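Local structure of glycoside hydrolase family 31 (Trueperella pyogenes, 5I0G) at residues G463-G468 with V512-S517. The protein degrades cycloalternan, a cyclic tetrasaccharide of glucose with alternating alpha-1,3 and alpha-1,6 links, probably by cleaving its alpha-glucosidic bonds as a family 31 glycoside hydrolase. The protein carries 1 engineered substitution. Numbering follows the deposited sequence.
Sequences GFKTDG and VTFSRS. With GLC (alpha-D-glucopyranose), chain B; GLC (alpha-D-glucopyranose), chain C.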
ATOM      1  N   GLY A 463     -10.174  15.048  -9.650  1.00 22.25           N
ATOM      2  CA  GLY A 463      -9.175  14.030  -9.306  1.00 21.74           C
ATOM      3  C   GLY A 463      -9.826  12.701  -9.042  1.00 21.10           C
ATOM      4  O   GLY A 463     -11.048  12.578  -9.111  1.00 20.61           O
ATOM      5  N   PHE A 464      -9.007  11.709  -8.728  1.00 21.09           N
ATOM      6  CA  PHE A 464      -9.451  10.323  -8.624  1.00 21.10           C
ATOM      7  C   PHE A 464      -8.816   9.692  -7.391  1.00 21.45           C
ATOM      8  O   PHE A 464      -7.638   9.921  -7.129  1.00 20.78           O
ATOM      9  CB  PHE A 464      -8.993   9.527  -9.839  1.00 21.62           C
ATOM     10  CG  PHE A 464      -9.698   9.876 -11.126  1.00 21.98           C
ATOM     11  CD1 PHE A 464     -10.954   9.364 -11.404  1.00 22.57           C
ATOM     12  CD2 PHE A 464      -9.087  10.685 -12.075  1.00 22.42           C
ATOM     13  CE1 PHE A 464     -11.600   9.660 -12.607  1.00 23.15           C
ATOM     14  CE2 PHE A 464      -9.732  11.008 -13.265  1.00 23.08           C
ATOM     15  CZ  PHE A 464     -10.987  10.479 -13.541  1.00 23.17           C
ATOM     16  N   LYS A 465      -9.590   8.886  -6.660  1.00 21.84           N
ATOM     17  CA  LYS A 465      -9.059   8.071  -5.587  1.00 22.33           C
ATOM     18  C   LYS A 465      -8.754   6.759  -6.256  1.00 22.48           C
ATOM     19  O   LYS A 465      -9.650   5.947  -6.510  1.00 22.39           O
ATOM     20  CB  LYS A 465     -10.026   7.912  -4.398  1.00 22.92           C
ATOM     21  CG  LYS A 465      -9.491   7.013  -3.280  1.00 23.40           C
ATOM     22  CD  LYS A 465     -10.287   7.124  -1.982  1.00 24.04           C
ATOM     23  CE  LYS A 465      -9.811   6.099  -0.961  1.00 24.42           C
ATOM     24  NZ  LYS A 465     -10.683   5.977   0.242  1.00 25.21           N
ATOM     25  N   THR A 466      -7.477   6.611  -6.596  1.00 22.33           N
ATOM     26  CA  THR A 466      -6.977   5.497  -7.373  1.00 22.85           C
ATOM     27  C   THR A 466      -6.639   4.379  -6.405  1.00 23.02           C
ATOM     28  O   THR A 466      -5.492   4.211  -6.019  1.00 24.00           O
ATOM     29  CB  THR A 466      -5.734   5.914  -8.194  1.00 22.70           C
ATOM     30  OG1 THR A 466      -4.948   6.850  -7.438  1.00 21.99           O
ATOM     31  CG2 THR A 466      -6.174   6.550  -9.494  1.00 22.72           C
ATOM     32  N   ASP A 467      -7.666   3.633  -6.024  1.00 23.52           N
ATOM     33  CA  ASP A 467      -7.592   2.617  -4.970  1.00 24.32           C
ATOM     34  C   ASP A 467      -7.021   1.327  -5.532  1.00 24.00           C
ATOM     35  O   ASP A 467      -6.949   1.166  -6.750  1.00 24.36           O
ATOM     36  CB  ASP A 467      -9.003   2.352  -4.404  1.00 24.86           C
ATOM     37  CG  ASP A 467      -8.989   1.902  -2.953  1.00 25.75           C
ATOM     38  OD1 ASP A 467      -7.998   1.264  -2.491  1.00 25.23           O
ATOM     39  OD2 ASP A 467      -9.987   2.207  -2.268  1.00 27.58           O
ATOM     40  N   GLY A 468      -6.646   0.401  -4.652  1.00 23.70           N
ATOM     41  CA  GLY A 468      -6.124  -0.903  -5.076  1.00 23.95           C
ATOM     42  C   GLY A 468      -4.735  -0.819  -5.703  1.00 23.92           C
ATOM     43  O   GLY A 468      -3.894  -0.074  -5.214  1.00 24.46           O
ATOM     44  N   VAL A 512      -4.041  15.194  -9.395  1.00 22.17           N
ATOM     45  CA  VAL A 512      -4.469  14.821  -8.066  1.00 21.78           C
ATOM     46  C   VAL A 512      -5.056  13.419  -8.128  1.00 21.47           C
ATOM     47  O   VAL A 512      -6.236  13.222  -8.426  1.00 21.14           O
ATOM     48  CB  VAL A 512      -5.479  15.815  -7.465  1.00 21.72           C
ATOM     49  CG1 VAL A 512      -5.912  15.359  -6.077  1.00 21.73           C
ATOM     50  CG2 VAL A 512      -4.889  17.209  -7.402  1.00 21.92           C
ATOM     51  N   THR A 513      -4.188  12.448  -7.884  1.00 21.01           N
ATOM     52  CA  THR A 513      -4.579  11.076  -7.647  1.00 20.81           C
ATOM     53  C   THR A 513      -4.329  10.825  -6.170  1.00 20.79           C
ATOM     54  O   THR A 513      -3.386  11.389  -5.600  1.00 20.38           O
ATOM     55  CB  THR A 513      -3.757  10.088  -8.500  1.00 20.70           C
ATOM     56  OG1 THR A 513      -2.351  10.280  -8.282  1.00 20.56           O
ATOM     57  CG2 THR A 513      -4.075  10.251  -9.973  1.00 20.82           C
ATOM     58  N   PHE A 514      -5.152   9.959  -5.576  1.00 20.58           N
ATOM     59  CA  PHE A 514      -5.114   9.634  -4.156  1.00 21.00           C
ATOM     60  C   PHE A 514      -5.066   8.103  -4.052  1.00 20.57           C
ATOM     61  O   PHE A 514      -6.068   7.432  -4.347  1.00 19.77           O
ATOM     62  CB  PHE A 514      -6.369  10.236  -3.513  1.00 21.95           C
ATOM     63  CG  PHE A 514      -6.407  10.206  -2.005  1.00 22.99           C
ATOM     64  CD1 PHE A 514      -5.431  10.799  -1.253  1.00 24.16           C
ATOM     65  CD2 PHE A 514      -7.497   9.656  -1.341  1.00 24.26           C
ATOM     66  CE1 PHE A 514      -5.510  10.825   0.136  1.00 25.07           C
ATOM     67  CE2 PHE A 514      -7.581   9.657   0.047  1.00 24.54           C
ATOM     68  CZ  PHE A 514      -6.593  10.257   0.788  1.00 24.85           C
ATOM     69  N   SER A 515      -3.902   7.555  -3.653  1.00 19.99           N
ATOM     70  CA  SER A 515      -3.632   6.109  -3.766  1.00 19.72           C
ATOM     71  C   SER A 515      -3.184   5.549  -2.438  1.00 20.30           C
ATOM     72  O   SER A 515      -2.713   6.282  -1.584  1.00 21.23           O
ATOM     73  CB  SER A 515      -2.509   5.824  -4.795  1.00 19.44           C
ATOM     74  OG  SER A 515      -2.695   6.471  -6.037  1.00 18.93           O
ATOM     75  N   ARG A 516      -3.302   4.240  -2.263  1.00 20.62           N
ATOM     76  CA  ARG A 516      -2.776   3.572  -1.076  1.00 20.95           C
ATOM     77  C   ARG A 516      -1.503   2.777  -1.359  1.00 21.27           C
ATOM     78  O   ARG A 516      -0.660   2.629  -0.462  1.00 21.26           O
ATOM     79  CB  ARG A 516      -3.831   2.666  -0.436  1.00 21.61           C
ATOM     80  CG  ARG A 516      -4.229   1.477  -1.290  1.00 21.97           C
ATOM     81  CD  ARG A 516      -5.352   0.680  -0.688  1.00 22.48           C
ATOM     82  NE  ARG A 516      -5.435  -0.639  -1.312  1.00 23.22           N
ATOM     83  CZ  ARG A 516      -6.470  -1.469  -1.218  1.00 23.45           C
ATOM     84  NH1 ARG A 516      -7.580  -1.131  -0.574  1.00 23.86           N
ATOM     85  NH2 ARG A 516      -6.404  -2.647  -1.803  1.00 24.07           N
ATOM     86  N   SER A 517      -1.365   2.242  -2.577  1.00 21.65           N
ATOM     87  CA  SER A 517      -0.209   1.409  -2.908  1.00 21.84           C
ATOM     88  C   SER A 517       0.771   2.088  -3.835  1.00 21.53           C
ATOM     89  O   SER A 517       0.446   3.006  -4.584  1.00 21.16           O
ATOM     90  CB  SER A 517      -0.618   0.029  -3.442  1.00 22.59           C
ATOM     91  OG  SER A 517      -1.257   0.112  -4.704  1.00 23.72           O
TER
HETATM   92  C1  GLC B   2     -11.054  -0.401   0.069  1.00 27.93           C
HETATM   93  C2  GLC B   2     -10.394   0.853   0.647  1.00 27.73           C
HETATM   94  C3  GLC B   2     -11.432   1.748   1.306  1.00 27.60           C
HETATM   95  C4  GLC B   2     -12.630   2.018   0.404  1.00 28.25           C
HETATM   96  C5  GLC B   2     -13.173   0.713  -0.153  1.00 29.28           C
HETATM   97  C6  GLC B   2     -14.260   0.959  -1.181  1.00 29.67           C
HETATM   98  O2  GLC B   2      -9.390   0.513   1.623  1.00 28.20           O
HETATM   99  O3  GLC B   2     -10.864   3.005   1.688  1.00 27.62           O
HETATM  100  O4  GLC B   2     -13.652   2.650   1.175  1.00 27.42           O
HETATM  101  O5  GLC B   2     -12.134  -0.045  -0.786  1.00 28.78           O
HETATM  102  O6  GLC B   2     -14.945  -0.279  -1.337  1.00 30.04           O
HETATM  103  C1  GLC C   1     -13.490  -4.451   1.401  1.00 28.86           C
HETATM  104  C2  GLC C   1     -12.987  -3.041   1.712  1.00 28.95           C
HETATM  105  C3  GLC C   1     -11.913  -2.588   0.714  1.00 27.97           C
HETATM  106  C4  GLC C   1     -10.792  -3.636   0.705  1.00 27.78           C
HETATM  107  C5  GLC C   1     -11.404  -4.989   0.347  1.00 27.27           C
HETATM  108  C6  GLC C   1     -10.396  -6.121   0.123  1.00 26.44           C
HETATM  109  O2  GLC C   1     -14.085  -2.118   1.711  1.00 30.09           O
HETATM  110  O3  GLC C   1     -11.463  -1.286   1.135  1.00 27.92           O
HETATM  111  O4  GLC C   1      -9.761  -3.309  -0.225  1.00 27.08           O
HETATM  112  O5  GLC C   1     -12.366  -5.337   1.357  1.00 28.79           O
HETATM  113  O6  GLC C   1      -9.549  -6.330   1.251  1.00 25.54           O
HETATM  114  O   HOH W   1      -3.890   2.708  -4.460  1.00 22.67           O
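Asp467 and Arg516 meet beside two glucose units of the bound cycloalternan. Asp467 OD1, 3.1 Å from Arg516 NH1, sits over one face of the guanidinium, well out of its plane, so no N-H points at it and the salt bridge rests on charge alone; the carboxylate and guanidinium planes stand 87° apart. The N-H groups of NH1 serve the sugar instead: one runs nearly straight, at 171°, to O4 of chain C GLC, and a weak bond reaches O2 of chain B GLC. Asp467 OD2 comes within 3.2 Å of C2 of chain B GLC and also accepts from Trp387 NE1. Lys465, fully extended with CG anti to N (chi1 178°), runs alongside Phe514, its CD at the ring edge, and carries NZ to a salt bridge with Glu330 and a weak hydrogen bond to O3 of chain B GLC. Asp467 and Arg516 follow directly on the C-terminal ends of strands 463-466 and 513-515, adjacent parallel strands of the family 31 TIM barrel, where such barrels hold their active site. The strands pair through Phe464 N to Val512 O and Phe514 N to Phe464 O (2.9 Å). On the face turned to helix 485-506, Thr466 OG1 and Ser515 OG share a hydrogen bond of 2.7 Å. Beyond the strands a water bridges the two segments, donating to Thr466 O and Gly468 O and accepting from Arg516 N. Gly468 O also receives Ser517 OG at 2.7 Å, while Gly468 N binds the anti side of Asp467 OD1, helping fix the carboxylate's rotation. Glu470 forms a salt bridge with Arg516 NE, which would steady the arginine against the sugar.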